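Local coordinates for protein GH3 beta-N-acetylglucosaminidase (Paenibacillaceae, PDB 6K5J) that probably hydrolyses terminal beta-linked N-acetylglucosamine residues, as a family 3 glycoside hydrolase with a TIM-barrel domain at its N-terminal end, at residues K61-L66 / L128-N133; I80-E85 / S123-L128; R170-Q173 / A178-V181. All coordinates share one frame; numbering follows the deposited sequence.

Contact 1: residues K61-L66 / L128-N133; sequences KLSAEL and LGINMN
Ser63 of helix 56-72 meets Leu128 and Gly129 at the Schellman motif that ends helix 111-127. The motif is defined by two backbone bonds, Ile130 N to Leu125 O and Gly129 N to Arg126 O, with Gly129 as the C-prime residue at a positive phi of 81°. The turn leaves Leu128 O facing the neighbouring helix, where Ser63 OG donates a hydrogen bond to it at 2.8 Å. The donor lies in the carbonyl plane at a C=O...OG angle of 148°. Ser63 CB points to the turn, and chi1 of -62° sets OG anti to the carbonyl carbon and beside the backbone N, within range of Leu128 O; a weak bond to Val59 O remains. OG also bonds Tyr48 OH, in the loop after strand 45-47, so it joins the end of helix 111-127 to that loop. Beside the polar bond, Ser63 CB rests 3.7 Å from Gly129 CA, and with no side chain on Gly129 the backbones close to 5.1 Å between the CA atoms of Ser63 and Gly129. Nearby, Leu128 and Ile130 both pack on Val59. The arrangement is that of a helix C-terminus, turned by glycine, leading into the next strand, 132-133, of a TIM barrel.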
# COMPACT_ATOMS: atom_id res chain seq x y z
N LYS A 61 -6.38 2.82 -22.38
CA LYS A 61 -5.93 2.32 -23.68
C LYS A 61 -4.97 1.15 -23.52
O LYS A 61 -5.04 0.16 -24.27
CB LYS A 61 -5.23 3.43 -24.46
CG LYS A 61 -6.13 4.28 -25.32
CD LYS A 61 -5.25 5.08 -26.29
CE LYS A 61 -4.03 4.26 -26.69
NZ LYS A 61 -3.45 4.64 -28.02
N LEU A 62 -4.05 1.25 -22.55
CA LEU A 62 -3.05 0.21 -22.35
C LEU A 62 -3.70 -1.09 -21.88
O LEU A 62 -3.36 -2.18 -22.38
CB LEU A 62 -2.01 0.69 -21.34
CG LEU A 62 -1.01 -0.36 -20.84
CD1 LEU A 62 -0.16 -0.87 -22.00
CD2 LEU A 62 -0.14 0.25 -19.74
N SER A 63 -4.63 -1.01 -20.93
CA SER A 63 -5.32 -2.22 -20.49
C SER A 63 -6.08 -2.87 -21.63
O SER A 63 -6.05 -4.10 -21.79
CB SER A 63 -6.27 -1.91 -19.33
OG SER A 63 -5.57 -1.41 -18.19
N ALA A 64 -6.77 -2.07 -22.44
CA ALA A 64 -7.52 -2.64 -23.55
C ALA A 64 -6.58 -3.26 -24.58
O ALA A 64 -6.91 -4.29 -25.19
CB ALA A 64 -8.39 -1.56 -24.20
N GLU A 65 -5.41 -2.64 -24.79
CA GLU A 65 -4.42 -3.19 -25.71
C GLU A 65 -3.91 -4.53 -25.23
O GLU A 65 -3.82 -5.49 -26.01
CB GLU A 65 -3.25 -2.21 -25.89
CG GLU A 65 -2.19 -2.72 -26.89
CD GLU A 65 -0.95 -1.84 -26.99
OE1 GLU A 65 -0.68 -1.06 -26.04
OE2 GLU A 65 -0.23 -1.92 -28.02
N LEU A 66 -3.56 -4.63 -23.94
CA LEU A 66 -3.08 -5.90 -23.41
C LEU A 66 -4.14 -6.99 -23.56
O LEU A 66 -3.82 -8.13 -23.92
CB LEU A 66 -2.68 -5.74 -21.94
CG LEU A 66 -1.45 -4.86 -21.69
CD1 LEU A 66 -1.30 -4.51 -20.19
CD2 LEU A 66 -0.15 -5.52 -22.22
N LEU A 128 -10.26 2.12 -15.74
CA LEU A 128 -9.00 2.08 -16.47
C LEU A 128 -8.65 0.68 -16.97
O LEU A 128 -7.53 0.47 -17.45
CB LEU A 128 -7.87 2.61 -15.58
CG LEU A 128 -8.08 4.00 -14.98
CD1 LEU A 128 -6.82 4.44 -14.24
CD2 LEU A 128 -8.45 5.02 -16.04
N GLY A 129 -9.57 -0.28 -16.86
CA GLY A 129 -9.28 -1.64 -17.28
C GLY A 129 -8.50 -2.45 -16.27
O GLY A 129 -8.07 -3.57 -16.59
N ILE A 130 -8.30 -1.93 -15.08
CA ILE A 130 -7.64 -2.66 -13.99
C ILE A 130 -8.70 -3.41 -13.20
O ILE A 130 -9.68 -2.82 -12.74
CB ILE A 130 -6.85 -1.69 -13.09
CG1 ILE A 130 -5.74 -1.02 -13.90
CG2 ILE A 130 -6.31 -2.40 -11.86
CD1 ILE A 130 -5.26 0.31 -13.32
N ASN A 131 -8.52 -4.72 -13.04
CA ASN A 131 -9.55 -5.57 -12.47
C ASN A 131 -9.09 -6.29 -11.21
O ASN A 131 -9.81 -7.15 -10.69
CB ASN A 131 -10.05 -6.59 -13.51
CG ASN A 131 -8.92 -7.39 -14.13
OD1 ASN A 131 -8.01 -7.83 -13.44
ND2 ASN A 131 -8.98 -7.59 -15.45
N MET A 132 -7.92 -5.93 -10.69
CA MET A 132 -7.38 -6.53 -9.48
C MET A 132 -6.56 -5.46 -8.76
O MET A 132 -5.96 -4.59 -9.39
CB MET A 132 -6.51 -7.76 -9.80
CG MET A 132 -6.07 -8.58 -8.58
SD MET A 132 -5.21 -10.09 -9.11
CE MET A 132 -5.32 -11.09 -7.62
N ASN A 133 -6.57 -5.52 -7.43
CA ASN A 133 -5.80 -4.57 -6.63
C ASN A 133 -5.09 -5.36 -5.55
O ASN A 133 -5.70 -6.23 -4.92
CB ASN A 133 -6.70 -3.48 -6.00
CG ASN A 133 -5.93 -2.28 -5.45
OD1 ASN A 133 -4.73 -2.14 -5.68
ND2 ASN A 133 -6.63 -1.40 -4.73

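Contact 2: residues I80-E85 / S123-L128; sequences ISIDQE and SELRAL. With NAG (2-acetamido-2-deoxy-beta-D-glucopyranose), chain B.
The segment leaving strand 79-81 belongs to the wall of the sugar site at the C-terminal end of the barrel strands, and its Ile82 and Gln84 rest on Leu125 of helix 111-127. Consecutive residues alternate: the CB atoms of Ile82 and Gln84 point toward the helix, whereas that of Asp83 points away from it; its carboxylate meets the bound N-acetylglucosamine. On the helix side the contact is wholly apolar, and Leu125 supplies both its methyl branches. Its CD1 lies 3.9 Å from Ile82 CG2 and 4.1 Å from Gln84 CB; its CD2 reaches Ile82 CG2 at 4.1 Å and Gln84 CG at 4.2 Å. The fork of the leucine is thus shared between the branch methyl of one residue and the aliphatic stem of the next but one. Gln84 is bent at chi2 (81°), which leaves only its CB and CG on the leucine while the amide turns aside, where OE1 accepts a bond from Arg91 N.

On the other side, the two oxygens of the Asp83 carboxylate take one sugar hydroxyl each: OD1 accepts from NAG O4 at 2.6 Å and OD2 from NAG O6. The latter pair refines to 2.4 Å between OD2 and O6, so short that its exact length is doubtful. Arg91 forms a salt bridge with OD2, which probably helps fix the carboxylate. Lys182, His183, Arg152 and Asp268 also hydrogen-bond the sugar, and Glu85, the next residue, makes salt bridges to Lys182 and Arg152.

The chemistry therefore divides by face: methyl packing seats the segment on helix 111-127, while the Asp83 carboxylate holds O4, and O6 with less certain geometry, consistent with recognition of the non-reducing end of the substrate.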
# COMPACT_ATOMS: atom_id res chain seq x y z
N ILE A 80 -5.25 -7.86 -14.40
CA ILE A 80 -4.42 -6.67 -14.47
C ILE A 80 -4.50 -6.02 -13.09
O ILE A 80 -5.57 -5.56 -12.67
CB ILE A 80 -4.87 -5.71 -15.58
CG1 ILE A 80 -4.70 -6.39 -16.95
CG2 ILE A 80 -4.07 -4.41 -15.54
CD1 ILE A 80 -5.08 -5.52 -18.15
N SER A 81 -3.37 -6.01 -12.38
CA SER A 81 -3.32 -5.60 -10.98
C SER A 81 -2.41 -4.38 -10.80
O SER A 81 -1.81 -3.88 -11.76
CB SER A 81 -2.86 -6.74 -10.09
OG SER A 81 -3.21 -6.47 -8.73
N ILE A 82 -2.29 -3.95 -9.56
CA ILE A 82 -1.65 -2.69 -9.20
C ILE A 82 -1.57 -2.63 -7.68
O ILE A 82 -2.33 -3.32 -6.99
CB ILE A 82 -2.48 -1.50 -9.78
CG1 ILE A 82 -1.74 -0.16 -9.66
CG2 ILE A 82 -3.87 -1.40 -9.10
CD1 ILE A 82 -2.43 0.98 -10.39
N ASP A 83 -0.63 -1.84 -7.15
CA ASP A 83 -0.59 -1.56 -5.70
C ASP A 83 -1.22 -0.19 -5.42
O ASP A 83 -0.54 0.78 -5.11
CB ASP A 83 0.85 -1.58 -5.18
CG ASP A 83 1.51 -2.90 -5.35
OD1 ASP A 83 0.92 -3.92 -4.92
OD2 ASP A 83 2.63 -2.92 -5.90
N GLN A 84 -2.54 -0.13 -5.55
CA GLN A 84 -3.27 1.11 -5.28
C GLN A 84 -3.96 1.02 -3.92
O GLN A 84 -5.18 0.88 -3.81
CB GLN A 84 -4.24 1.40 -6.43
CG GLN A 84 -4.77 2.83 -6.47
CD GLN A 84 -3.81 3.82 -7.12
OE1 GLN A 84 -2.60 3.61 -7.17
NE2 GLN A 84 -4.36 4.93 -7.59
N GLU A 85 -3.13 1.09 -2.87
CA GLU A 85 -3.62 0.92 -1.50
C GLU A 85 -4.38 2.14 -1.01
O GLU A 85 -5.34 2.01 -0.24
CB GLU A 85 -2.45 0.61 -0.54
CG GLU A 85 -1.69 -0.67 -0.92
CD GLU A 85 -0.45 -0.93 -0.06
OE1 GLU A 85 -0.37 -0.38 1.07
OE2 GLU A 85 0.43 -1.69 -0.52
N SER A 123 -13.68 1.83 -8.34
CA SER A 123 -14.44 2.35 -9.47
C SER A 123 -13.52 2.97 -10.50
O SER A 123 -13.69 2.77 -11.71
CB SER A 123 -15.45 3.41 -8.99
OG SER A 123 -16.53 2.78 -8.34
N GLU A 124 -12.55 3.76 -10.03
CA GLU A 124 -11.63 4.41 -10.94
C GLU A 124 -10.69 3.39 -11.58
O GLU A 124 -10.41 3.47 -12.78
CB GLU A 124 -10.90 5.52 -10.20
CG GLU A 124 -11.90 6.56 -9.64
CD GLU A 124 -11.26 7.80 -9.02
OE1 GLU A 124 -10.05 7.76 -8.73
OE2 GLU A 124 -11.98 8.81 -8.80
N LEU A 125 -10.21 2.41 -10.81
CA LEU A 125 -9.35 1.39 -11.40
C LEU A 125 -10.08 0.64 -12.50
O LEU A 125 -9.54 0.42 -13.60
CB LEU A 125 -8.85 0.41 -10.34
CG LEU A 125 -7.83 0.90 -9.31
CD1 LEU A 125 -7.46 -0.23 -8.34
CD2 LEU A 125 -6.59 1.49 -9.97
N ARG A 126 -11.32 0.22 -12.23
CA ARG A 126 -12.07 -0.57 -13.21
C ARG A 126 -12.31 0.23 -14.49
O ARG A 126 -12.25 -0.31 -15.60
CB ARG A 126 -13.39 -1.05 -12.61
CG ARG A 126 -14.09 -2.16 -13.41
CD ARG A 126 -13.21 -3.39 -13.55
NE ARG A 126 -13.54 -4.17 -14.75
CZ ARG A 126 -13.96 -5.43 -14.75
NH1 ARG A 126 -14.10 -6.10 -13.61
NH2 ARG A 126 -14.25 -6.03 -15.90
N ALA A 127 -12.55 1.54 -14.35
CA ALA A 127 -12.68 2.41 -15.51
C ALA A 127 -11.41 2.44 -16.34
O ALA A 127 -11.47 2.75 -17.54
CB ALA A 127 -13.07 3.82 -15.07
N LEU A 128 -10.26 2.12 -15.74
CA LEU A 128 -9.00 2.08 -16.47
C LEU A 128 -8.65 0.68 -16.97
O LEU A 128 -7.53 0.47 -17.45
CB LEU A 128 -7.87 2.61 -15.58
CG LEU A 128 -8.08 4.00 -14.98
CD1 LEU A 128 -6.82 4.44 -14.24
CD2 LEU A 128 -8.45 5.02 -16.04
C1 NAG B . 6.04 -6.11 -2.42
C2 NAG B . 5.07 -5.56 -1.34
C3 NAG B . 3.61 -5.85 -1.70
C4 NAG B . 3.30 -5.45 -3.14
C5 NAG B . 4.29 -6.14 -4.06
C6 NAG B . 4.08 -5.83 -5.53
C7 NAG B . 5.54 -5.45 1.09
C8 NAG B . 5.85 -6.25 2.32
N2 NAG B . 5.40 -6.15 -0.04
O1 NAG B . 7.30 -5.57 -2.19
O3 NAG B . 2.74 -5.13 -0.82
O4 NAG B . 1.97 -5.84 -3.48
O5 NAG B . 5.60 -5.70 -3.72
O6 NAG B . 4.43 -4.48 -5.82
O7 NAG B . 5.41 -4.23 1.12

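Contact 3: residues R170-Q173 / A178-V181; sequences RGFQ and AATV
Apolar packing joins Phe172 to Ala179, both of whose CB atoms are directed at the opposing segment. Their CB atoms are 4.2 Å apart, and the Ala179 methyl is also 4.2 Å from Phe172 CD2, reaching the ring obliquely. The small methyl lets helix and strand approach closely here, with 6.0 Å between the CA atoms of Phe172 and Ala179. The stem of Gln173 adds to this packing, its CG lying 4.1 Å from Ala179 CB.

The polar part is slight. Ala179 N donates to Gln173 OE1 over 3.4 Å with an N-H...O angle of 152°, a weak bond. Gln173 is fully extended beyond CG (chi2 175°), which brings its amide alongside the strand even though its CB does not point there. The stronger partners of that amide lie just before the following strand: OE1 accepts from Asp225 N, and NE2 donates to Gly223 O. Both ends of the amide are thereby satisfied, and the glutamine links the starts of two adjacent strands.

Among its neighbours, the contact sits where helix 158-174 turns tightly into strand 178-184, an alpha-to-beta connection of the barrel. Phe172 also packs on Ala118 and Ile121 of helix 111-127 and on Asn133 of strand 132-133, while Thr180 leans on strands 132-133 and 226-229.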
# COMPACT_ATOMS: atom_id res chain seq x y z
N ARG A 170 -15.03 -5.25 0.40
CA ARG A 170 -16.35 -5.14 -0.24
C ARG A 170 -16.41 -3.95 -1.20
O ARG A 170 -17.00 -4.05 -2.28
CB ARG A 170 -17.43 -5.02 0.83
CG ARG A 170 -18.86 -5.17 0.29
CD ARG A 170 -19.86 -5.34 1.43
NE ARG A 170 -20.02 -4.12 2.20
CZ ARG A 170 -20.85 -3.13 1.87
NH1 ARG A 170 -21.60 -3.24 0.78
NH2 ARG A 170 -20.93 -2.05 2.63
N GLY A 171 -15.83 -2.81 -0.82
CA GLY A 171 -15.82 -1.66 -1.72
C GLY A 171 -15.06 -1.93 -3.01
O GLY A 171 -15.50 -1.53 -4.09
N PHE A 172 -13.90 -2.59 -2.92
CA PHE A 172 -13.17 -2.97 -4.12
C PHE A 172 -14.00 -3.92 -4.98
O PHE A 172 -14.16 -3.71 -6.19
CB PHE A 172 -11.83 -3.63 -3.77
CG PHE A 172 -10.79 -2.70 -3.21
CD1 PHE A 172 -10.54 -1.46 -3.78
CD2 PHE A 172 -10.03 -3.08 -2.10
CE1 PHE A 172 -9.57 -0.62 -3.26
CE2 PHE A 172 -9.07 -2.24 -1.55
CZ PHE A 172 -8.85 -1.00 -2.13
N GLN A 173 -14.52 -4.99 -4.37
CA GLN A 173 -15.16 -6.03 -5.17
C GLN A 173 -16.53 -5.59 -5.69
O GLN A 173 -16.93 -5.99 -6.78
CB GLN A 173 -15.23 -7.33 -4.37
CG GLN A 173 -13.81 -7.92 -4.24
CD GLN A 173 -13.68 -9.16 -3.38
OE1 GLN A 173 -12.58 -9.70 -3.26
NE2 GLN A 173 -14.77 -9.61 -2.77
N ALA A 178 -10.99 -7.28 -8.09
CA ALA A 178 -10.63 -8.32 -7.14
C ALA A 178 -9.76 -7.75 -6.04
O ALA A 178 -8.73 -7.13 -6.32
CB ALA A 178 -9.90 -9.46 -7.86
N ALA A 179 -10.17 -7.94 -4.79
CA ALA A 179 -9.35 -7.54 -3.66
C ALA A 179 -8.35 -8.63 -3.31
O ALA A 179 -8.63 -9.82 -3.45
CB ALA A 179 -10.22 -7.23 -2.44
N THR A 180 -7.18 -8.21 -2.83
CA THR A 180 -6.11 -9.12 -2.42
C THR A 180 -5.67 -8.70 -1.02
O THR A 180 -4.86 -7.78 -0.88
CB THR A 180 -4.92 -9.08 -3.39
OG1 THR A 180 -5.37 -9.22 -4.73
CG2 THR A 180 -3.91 -10.21 -3.06
N VAL A 181 -6.17 -9.38 0.01
CA VAL A 181 -5.74 -9.03 1.36
C VAL A 181 -4.31 -9.51 1.57
O VAL A 181 -3.92 -10.59 1.10
CB VAL A 181 -6.72 -9.60 2.41
CG1 VAL A 181 -8.05 -8.87 2.29
CG2 VAL A 181 -6.91 -11.12 2.25

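Overall arrangement
All three contacts are buried within the TIM-barrel domain, but at different distances from the centre of the chain. The centre of contact 1 lies about 19 Å from it, against about 13 Å for those of contacts 2 and 3. Contacts 1 and 2 share Leu128 and use successive parts of helix 111-127 and its C-terminal turn; they also join through Asn131 OD1 with Ile80 N and Asn133 ND2 with Gln84 O. Contact 3 connects to contact 1 through parallel strands 132-133 and 178-184. One hydroxyl-to-carbonyl bond dominates contact 1, methyl packing contact 2, and mixed packing with a weak amide bond contact 3. Contact 2 alone includes a residue bonded to the sugar.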